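Long-range contacts in enoyl CoA hydratase/isomerase (Crotonase) (Legionella pneumophila subsp. pneumophila, PDB 3I47), which probably acts as an enoyl-CoA hydratase or isomerase of the crotonase family, handling acyl-CoA thioesters: residues A[118-123]-A[147-152]; A[104-109]-A[130-135]. All blocks are in the same frame, centred on the assembly; numbering follows the deposited sequence. Where two conformers were deposited one is given.

Contact 1: residues A[118-123]-A[147-152]; sequences AAACDI and SPYVVR
Ala119 and Ala120, on the last turn of helix 113-120, lie against Tyr149 and Val150 of helix 147-154: Ala119 CA is 5.3 Å from Val150 CA, and Ala120 CA is as near to Tyr149 CA, close enough for the methyl of Ala119 to touch the opposing backbone. That methyl points toward the other helix: CB sits 3.6 Å from Tyr149 O and also touches CB of Tyr149. The same methyl reaches CG2 of Val150 at 4.1 Å. Val150 directs its CB away from the alanines, yet CG2, anti to its own carbonyl carbon (chi1 of 175° places CG1 anti to the backbone N), turns back to Ala119. Tyr149 CD1 lies 4.2 Å from CB of Ala120, the ring meeting that residue obliquely.

No direct hydrogen bond joins the two segments; water does the polar work. One water lies 2.8 Å from Ala119 O and 2.8 Å from Tyr149 O, within hydrogen-bonding reach of both carbonyls, and takes a bond from Arg152 NE, lying in the guanidinium plane at its edge. A second water lies 3.1 Å from Cys121 O, just past the helix end and within hydrogen-bonding reach, and accepts a weak bond from Arg152 NH2. The arginine thus reaches toward the C-terminal end of helix 113-120, where its positive charge would suit the helix dipole.

Around the contact, Tyr149 also packs on Met92, Tyr93 and Ser96 of helix 78-97, and Val150 on Ala159 and Phe163 of helix 156-165. This is close alanine-mediated helix packing inside the crotonase fold, with a water-bridged arginine at its margin.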
ATOM      1  N   ALA A 118       2.736  -0.350   4.438  1.00 17.04           N
ATOM      2  CA  ALA A 118       2.269  -1.689   4.086  1.00 17.18           C
ATOM      3  C   ALA A 118       0.779  -1.838   4.385  1.00 16.25           C
ATOM      4  O   ALA A 118       0.043  -2.416   3.599  1.00 16.83           O
ATOM      5  CB  ALA A 118       3.082  -2.766   4.832  1.00 17.48           C
ATOM      6  N   ALA A 119       0.328  -1.298   5.518  1.00 14.78           N
ATOM      7  CA  ALA A 119      -1.086  -1.368   5.881  1.00 14.64           C
ATOM      8  C   ALA A 119      -1.991  -0.472   5.021  1.00 14.87           C
ATOM      9  O   ALA A 119      -3.155  -0.802   4.789  1.00 15.96           O
ATOM     10  CB  ALA A 119      -1.258  -1.035   7.370  1.00 14.74           C
ATOM     11  N   ALA A 120      -1.472   0.666   4.550  1.00 14.13           N
ATOM     12  CA  ALA A 120      -2.274   1.592   3.764  1.00 13.70           C
ATOM     13  C   ALA A 120      -2.526   1.075   2.356  1.00 14.00           C
ATOM     14  O   ALA A 120      -3.552   1.393   1.741  1.00 15.09           O
ATOM     15  CB  ALA A 120      -1.572   2.959   3.694  1.00 13.96           C
ATOM     16  N   CYS A 121      -1.566   0.309   1.842  1.00 13.18           N
ATOM     17  CA  CYS A 121      -1.704  -0.308   0.518  1.00 13.01           C
ATOM     18  C   CYS A 121      -2.755  -1.418   0.562  1.00 14.00           C
ATOM     19  O   CYS A 121      -3.023  -1.988   1.620  1.00 14.81           O
ATOM     20  CB  CYS A 121      -0.372  -0.884   0.049  1.00 13.29           C
ATOM     21  SG  CYS A 121       0.823   0.398  -0.422  1.00 14.28           S
ATOM     22  N   ASP A 122      -3.331  -1.733  -0.592  1.00 13.93           N
ATOM     23  CA  ASP A 122      -4.313  -2.830  -0.651  1.00 14.13           C
ATOM     24  C   ASP A 122      -3.661  -4.166  -0.304  1.00 13.88           C
ATOM     25  O   ASP A 122      -4.269  -5.014   0.359  1.00 14.25           O
ATOM     26  CB  ASP A 122      -4.918  -2.990  -2.045  1.00 15.26           C
ATOM     27  CG  ASP A 122      -5.707  -1.791  -2.500  1.00 15.41           C
ATOM     28  OD1 ASP A 122      -6.459  -1.192  -1.697  1.00 16.89           O
ATOM     29  OD2 ASP A 122      -5.581  -1.479  -3.699  1.00 15.32           O
ATOM     30  N   ILE A 123      -2.441  -4.349  -0.797  1.00 13.71           N
ATOM     31  CA  ILE A 123      -1.753  -5.632  -0.748  1.00 13.32           C
ATOM     32  C   ILE A 123      -0.322  -5.376  -0.307  1.00 13.95           C
ATOM     33  O   ILE A 123       0.294  -4.416  -0.764  1.00 14.68           O
ATOM     34  CB  ILE A 123      -1.712  -6.312  -2.133  1.00 14.22           C
ATOM     35  CG1 ILE A 123      -3.131  -6.601  -2.651  1.00 15.33           C
ATOM     36  CG2 ILE A 123      -0.868  -7.594  -2.093  1.00 15.61           C
ATOM     37  CD1 ILE A 123      -3.177  -6.796  -4.185  1.00 14.34           C
ATOM     38  N   SER A 147      -2.224   4.522  12.638  1.00 13.21           N
ATOM     39  CA  SER A 147      -3.132   3.613  13.341  1.00 12.07           C
ATOM     40  C   SER A 147      -4.426   3.215  12.617  1.00 12.55           C
ATOM     41  O   SER A 147      -4.806   2.039  12.673  1.00 13.25           O
ATOM     42  CB  SER A 147      -3.420   4.083  14.768  1.00 12.04           C
ATOM     43  OG  SER A 147      -4.145   5.298  14.807  1.00 13.21           O
ATOM     44  N   PRO A 148      -5.122   4.161  11.946  1.00 12.75           N
ATOM     45  CA  PRO A 148      -6.369   3.682  11.311  1.00 13.40           C
ATOM     46  C   PRO A 148      -6.125   2.572  10.280  1.00 14.01           C
ATOM     47  O   PRO A 148      -6.909   1.620  10.179  1.00 14.52           O
ATOM     48  CB  PRO A 148      -6.930   4.940  10.639  1.00 14.13           C
ATOM     49  CG  PRO A 148      -6.294   6.101  11.400  1.00 13.42           C
ATOM     50  CD  PRO A 148      -4.900   5.593  11.679  1.00 13.83           C
ATOM     51  N   TYR A 149      -5.030   2.681   9.543  1.00 13.32           N
ATOM     52  CA  TYR A 149      -4.690   1.711   8.502  1.00 13.74           C
ATOM     53  C   TYR A 149      -4.248   0.389   9.105  1.00 13.91           C
ATOM     54  O   TYR A 149      -4.651  -0.671   8.631  1.00 14.72           O
ATOM     55  CB  TYR A 149      -3.605   2.297   7.593  1.00 14.01           C
ATOM     56  CG  TYR A 149      -3.999   3.681   7.139  1.00 13.97           C
ATOM     57  CD1 TYR A 149      -4.886   3.852   6.072  1.00 13.97           C
ATOM     58  CD2 TYR A 149      -3.519   4.818   7.803  1.00 13.72           C
ATOM     59  CE1 TYR A 149      -5.277   5.131   5.663  1.00 13.72           C
ATOM     60  CE2 TYR A 149      -3.910   6.100   7.402  1.00 13.92           C
ATOM     61  CZ  TYR A 149      -4.790   6.238   6.329  1.00 13.60           C
ATOM     62  OH  TYR A 149      -5.168   7.497   5.926  1.00 14.56           O
ATOM     63  N   VAL A 150      -3.446   0.456  10.166  1.00 14.25           N
ATOM     64  CA  VAL A 150      -2.988  -0.764  10.827  1.00 14.08           C
ATOM     65  C   VAL A 150      -4.188  -1.493  11.471  1.00 13.53           C
ATOM     66  O   VAL A 150      -4.345  -2.710  11.315  1.00 14.01           O
ATOM     67  CB  VAL A 150      -1.907  -0.462  11.887  1.00 14.42           C
ATOM     68  CG1 VAL A 150      -1.546  -1.738  12.656  1.00 14.68           C
ATOM     69  CG2 VAL A 150      -0.653   0.142  11.212  1.00 14.61           C
ATOM     70  N   VAL A 151      -5.035  -0.751  12.173  1.00 13.60           N
ATOM     71  CA  VAL A 151      -6.192  -1.385  12.830  1.00 14.28           C
ATOM     72  C   VAL A 151      -7.115  -2.004  11.774  1.00 15.73           C
ATOM     73  O   VAL A 151      -7.610  -3.114  11.982  1.00 16.73           O
ATOM     74  CB  VAL A 151      -6.938  -0.402  13.742  1.00 14.03           C
ATOM     75  CG1 VAL A 151      -8.273  -0.990  14.236  1.00 17.06           C
ATOM     76  CG2 VAL A 151      -6.053  -0.020  14.936  1.00 16.68           C
ATOM     77  N   ARG A 152      -7.312  -1.320  10.643  1.00 16.23           N
ATOM     78  CA  ARG A 152      -8.117  -1.892   9.552  1.00 17.48           C
ATOM     79  C   ARG A 152      -7.512  -3.194   9.015  1.00 17.42           C
ATOM     80  O   ARG A 152      -8.234  -4.169   8.773  1.00 18.30           O
ATOM     81  CB  ARG A 152      -8.315  -0.885   8.414  1.00 19.29           C
ATOM     82  CG  ARG A 152      -9.238  -1.418   7.314  1.00 23.86           C
ATOM     83  CD  ARG A 152      -9.613  -0.321   6.343  1.00 22.47           C
ATOM     84  NE  ARG A 152      -8.468   0.127   5.550  1.00 25.34           N
ATOM     85  CZ  ARG A 152      -8.514   1.120   4.665  1.00 23.95           C
ATOM     86  NH1 ARG A 152      -9.654   1.787   4.464  1.00 26.14           N
ATOM     87  NH2 ARG A 152      -7.424   1.454   3.982  1.00 25.87           N
TER
HETATM   88  O   HOH W   1      -5.677  -0.846   6.028  1.00 21.36           O
HETATM   89  O   HOH W   2      -5.536  -0.772   2.861  1.00 29.62           O

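Contact 2: residues A[104-109]-A[130-135]; sequences AMVQGA and ARFCFS
Gly108 and Arg131 are joined by the one hydrogen bond between these segments: Arg131 N donates to Gly108 O at 2.9 Å, nearly straight at 161° but approaching from above the carbonyl plane. The same oxygen receives a CA-H...O contact from Ala130 CA at 3.2 Å, and Ala109 CA makes a longer one to Arg131 O, within the parallel bridge pair Ala109-Arg131. Gly108 has a positive phi of 57°, a backbone shape that favours glycine, as the chain passes from strand 102-106 into strand 109-111.

Apolar contacts flank this backbone pairing. Val106 CG1, anti to its own backbone N (chi1 -179°), meets Phe132 CZ at 3.9 Å and also touches Ala130 CB.

Set apart from these, the guanidinium of Arg131 has Ala109 CB over one face in one of its two conformers; this placement is doubtful, since the side chain also takes the other.

Ala109 N is hydrogen-bonded to His60 ND1. Strand 131-133 lies between 109-111 and 168-170 in a small three-stranded sheet, while Val106 remains in the larger sheet, bonded through its backbone to Ile125 and Ser127 of strand 123-127.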
ATOM      1  N   ALA A 104       2.471  -2.860  -1.614  1.00 12.68           N
ATOM      2  CA  ALA A 104       3.757  -2.593  -0.925  1.00 11.79           C
ATOM      3  C   ALA A 104       4.641  -3.830  -0.966  1.00 12.54           C
ATOM      4  O   ALA A 104       4.164  -4.932  -0.684  1.00 13.64           O
ATOM      5  CB  ALA A 104       3.513  -2.184   0.526  1.00 12.06           C
ATOM      6  N   MET A 105       5.916  -3.653  -1.313  1.00 11.77           N
ATOM      7  CA  MET A 105       6.860  -4.764  -1.440  1.00 12.19           C
ATOM      8  C   MET A 105       7.919  -4.527  -0.369  1.00 12.91           C
ATOM      9  O   MET A 105       8.658  -3.532  -0.441  1.00 13.65           O
ATOM     10  CB  MET A 105       7.487  -4.771  -2.851  1.00 11.93           C
ATOM     11  CG  MET A 105       8.583  -5.807  -3.069  1.00 15.47           C
ATOM     12  SD  MET A 105       9.410  -5.733  -4.709  1.00  8.98           S
ATOM     13  CE  MET A 105      11.105  -5.563  -4.191  1.00 16.00           C
ATOM     14  N   VAL A 106       7.964  -5.409   0.628  1.00 12.76           N
ATOM     15  CA  VAL A 106       8.756  -5.148   1.837  1.00 12.59           C
ATOM     16  C   VAL A 106       9.874  -6.169   2.051  1.00 13.18           C
ATOM     17  O   VAL A 106       9.603  -7.369   2.239  1.00 13.89           O
ATOM     18  CB  VAL A 106       7.847  -5.160   3.088  1.00 12.59           C
ATOM     19  CG1 VAL A 106       8.660  -4.872   4.350  1.00 14.02           C
ATOM     20  CG2 VAL A 106       6.696  -4.157   2.937  1.00 13.94           C
ATOM     21  N   GLN A 107      11.112  -5.675   2.051  1.00 12.79           N
ATOM     22  CA  GLN A 107      12.293  -6.457   2.411  1.00 13.05           C
ATOM     23  C   GLN A 107      12.888  -5.892   3.705  1.00 13.02           C
ATOM     24  O   GLN A 107      12.740  -4.701   4.009  1.00 13.75           O
ATOM     25  CB  GLN A 107      13.336  -6.407   1.283  1.00 14.29           C
ATOM     26  CG  GLN A 107      14.395  -5.259   1.365  1.00 14.51           C
ATOM     27  CD  GLN A 107      13.878  -3.849   1.018  1.00 15.17           C
ATOM     28  OE1 GLN A 107      12.667  -3.606   0.864  1.00 14.69           O
ATOM     29  NE2 GLN A 107      14.819  -2.899   0.893  1.00 15.11           N
ATOM     30  N   GLY A 108      13.563  -6.741   4.466  1.00 13.83           N
ATOM     31  CA  GLY A 108      14.239  -6.261   5.681  1.00 13.54           C
ATOM     32  C   GLY A 108      13.300  -5.576   6.665  1.00 13.41           C
ATOM     33  O   GLY A 108      12.119  -5.925   6.774  1.00 13.85           O
ATOM     34  N   ALA A 109      13.822  -4.586   7.376  1.00 12.95           N
ATOM     35  CA  ALA A 109      13.043  -3.897   8.409  1.00 13.58           C
ATOM     36  C   ALA A 109      12.057  -2.889   7.839  1.00 13.74           C
ATOM     37  O   ALA A 109      12.410  -2.092   6.960  1.00 13.30           O
ATOM     38  CB  ALA A 109      13.978  -3.210   9.396  1.00 13.29           C
ATOM     39  N   ALA A 130      11.787 -10.277   6.129  1.00 16.32           N
ATOM     40  CA  ALA A 130      11.213  -8.979   6.536  1.00 15.28           C
ATOM     41  C   ALA A 130      10.799  -8.979   8.010  1.00 15.60           C
ATOM     42  O   ALA A 130      10.406 -10.017   8.547  1.00 15.49           O
ATOM     43  CB  ALA A 130      10.024  -8.610   5.655  1.00 15.60           C
ATOM     44  N   ARG A 131      10.934  -7.822   8.663  1.00 15.67           N
ATOM     45  CA  ARG A 131      10.511  -7.676  10.057  0.50 16.35           C
ATOM     46  C   ARG A 131       9.791  -6.354  10.218  1.00 15.46           C
ATOM     47  O   ARG A 131      10.066  -5.386   9.506  1.00 16.13           O
ATOM     48  CB  ARG A 131      11.684  -7.731  11.044  0.50 18.07           C
ATOM     49  CG  ARG A 131      12.565  -8.959  10.950  0.50 30.73           C
ATOM     50  CD  ARG A 131      13.897  -8.545  10.385  0.50 20.43           C
ATOM     51  NE  ARG A 131      14.350  -7.310  11.020  0.50 31.27           N
ATOM     52  CZ  ARG A 131      15.470  -6.661  10.721  0.50 21.19           C
ATOM     53  NH1 ARG A 131      15.777  -5.550  11.376  0.50 31.47           N
ATOM     54  NH2 ARG A 131      16.294  -7.124   9.791  0.50 31.53           N
ATOM     55  N   PHE A 132       8.843  -6.323  11.150  1.00 13.78           N
ATOM     56  CA  PHE A 132       8.002  -5.145  11.348  1.00 13.33           C
ATOM     57  C   PHE A 132       8.006  -4.724  12.806  1.00 13.48           C
ATOM     58  O   PHE A 132       8.218  -5.545  13.690  1.00 13.65           O
ATOM     59  CB  PHE A 132       6.558  -5.475  10.944  1.00 13.33           C
ATOM     60  CG  PHE A 132       6.402  -5.817   9.487  1.00 15.23           C
ATOM     61  CD1 PHE A 132       6.649  -7.112   9.042  1.00 14.89           C
ATOM     62  CD2 PHE A 132       5.995  -4.840   8.573  1.00 14.52           C
ATOM     63  CE1 PHE A 132       6.498  -7.427   7.670  1.00 15.57           C
ATOM     64  CE2 PHE A 132       5.843  -5.145   7.215  1.00 15.47           C
ATOM     65  CZ  PHE A 132       6.082  -6.439   6.780  1.00 15.49           C
ATOM     66  N   CYS A 133       7.753  -3.442  13.045  1.00 13.26           N
ATOM     67  CA  CYS A 133       7.669  -2.942  14.418  1.00 13.30           C
ATOM     68  C   CYS A 133       6.960  -1.605  14.479  1.00 14.19           C
ATOM     69  O   CYS A 133       7.244  -0.717  13.680  1.00 15.65           O
ATOM     70  CB  CYS A 133       9.078  -2.801  15.008  1.00 13.74           C
ATOM     71  SG  CYS A 133       9.126  -2.378  16.761  1.00 16.52           S
ATOM     72  N   PHE A 134       6.057  -1.460  15.443  1.00 13.90           N
ATOM     73  CA  PHE A 134       5.499  -0.145  15.798  1.00 15.71           C
ATOM     74  C   PHE A 134       6.206   0.318  17.067  1.00 16.40           C
ATOM     75  O   PHE A 134       5.784   0.008  18.190  1.00 16.09           O
ATOM     76  CB  PHE A 134       3.975  -0.226  15.980  1.00 16.52           C
ATOM     77  CG  PHE A 134       3.277  -0.936  14.863  1.00 16.08           C
ATOM     78  CD1 PHE A 134       3.286  -0.415  13.570  1.00 16.91           C
ATOM     79  CD2 PHE A 134       2.637  -2.151  15.087  1.00 16.91           C
ATOM     80  CE1 PHE A 134       2.648  -1.088  12.519  1.00 16.55           C
ATOM     81  CE2 PHE A 134       2.007  -2.833  14.041  1.00 16.65           C
ATOM     82  CZ  PHE A 134       2.013  -2.304  12.759  1.00 17.18           C
ATOM     83  N   SER A 135       7.310   1.045  16.885  1.00 17.68           N
ATOM     84  CA  SER A 135       8.265   1.287  17.963  1.00 17.85           C
ATOM     85  C   SER A 135       7.979   2.520  18.831  1.00 17.03           C
ATOM     86  O   SER A 135       8.700   2.762  19.799  1.00 17.56           O
ATOM     87  CB  SER A 135       9.683   1.393  17.375  1.00 19.25           C
ATOM     88  OG  SER A 135       9.710   2.347  16.328  1.00 32.99           O
TER

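The centres of contacts 1 and 2 lie about 13 Å apart, and their segments alternate along the chain: 104-109, 118-123, 130-135, 147-152. The chain thus leaves strand 102-106, enters helix 113-120 by way of strand 109-111, returns through strand 123-127 beside 102-106, and then forms strand 131-133 before helix 147-154. The contacts meet directly: Ile123 O and Ala104 N, 2.8 Å apart, probably hydrogen-bond between adjacent strands of the large sheet, and Phe134 CZ packs 3.6 Å from Val150 CG1. Contact 1 joins helix to helix; contact 2 pairs two strands of the small sheet and, through Val106, ties them to the end of strand 102-106, within a single crotonase-family core.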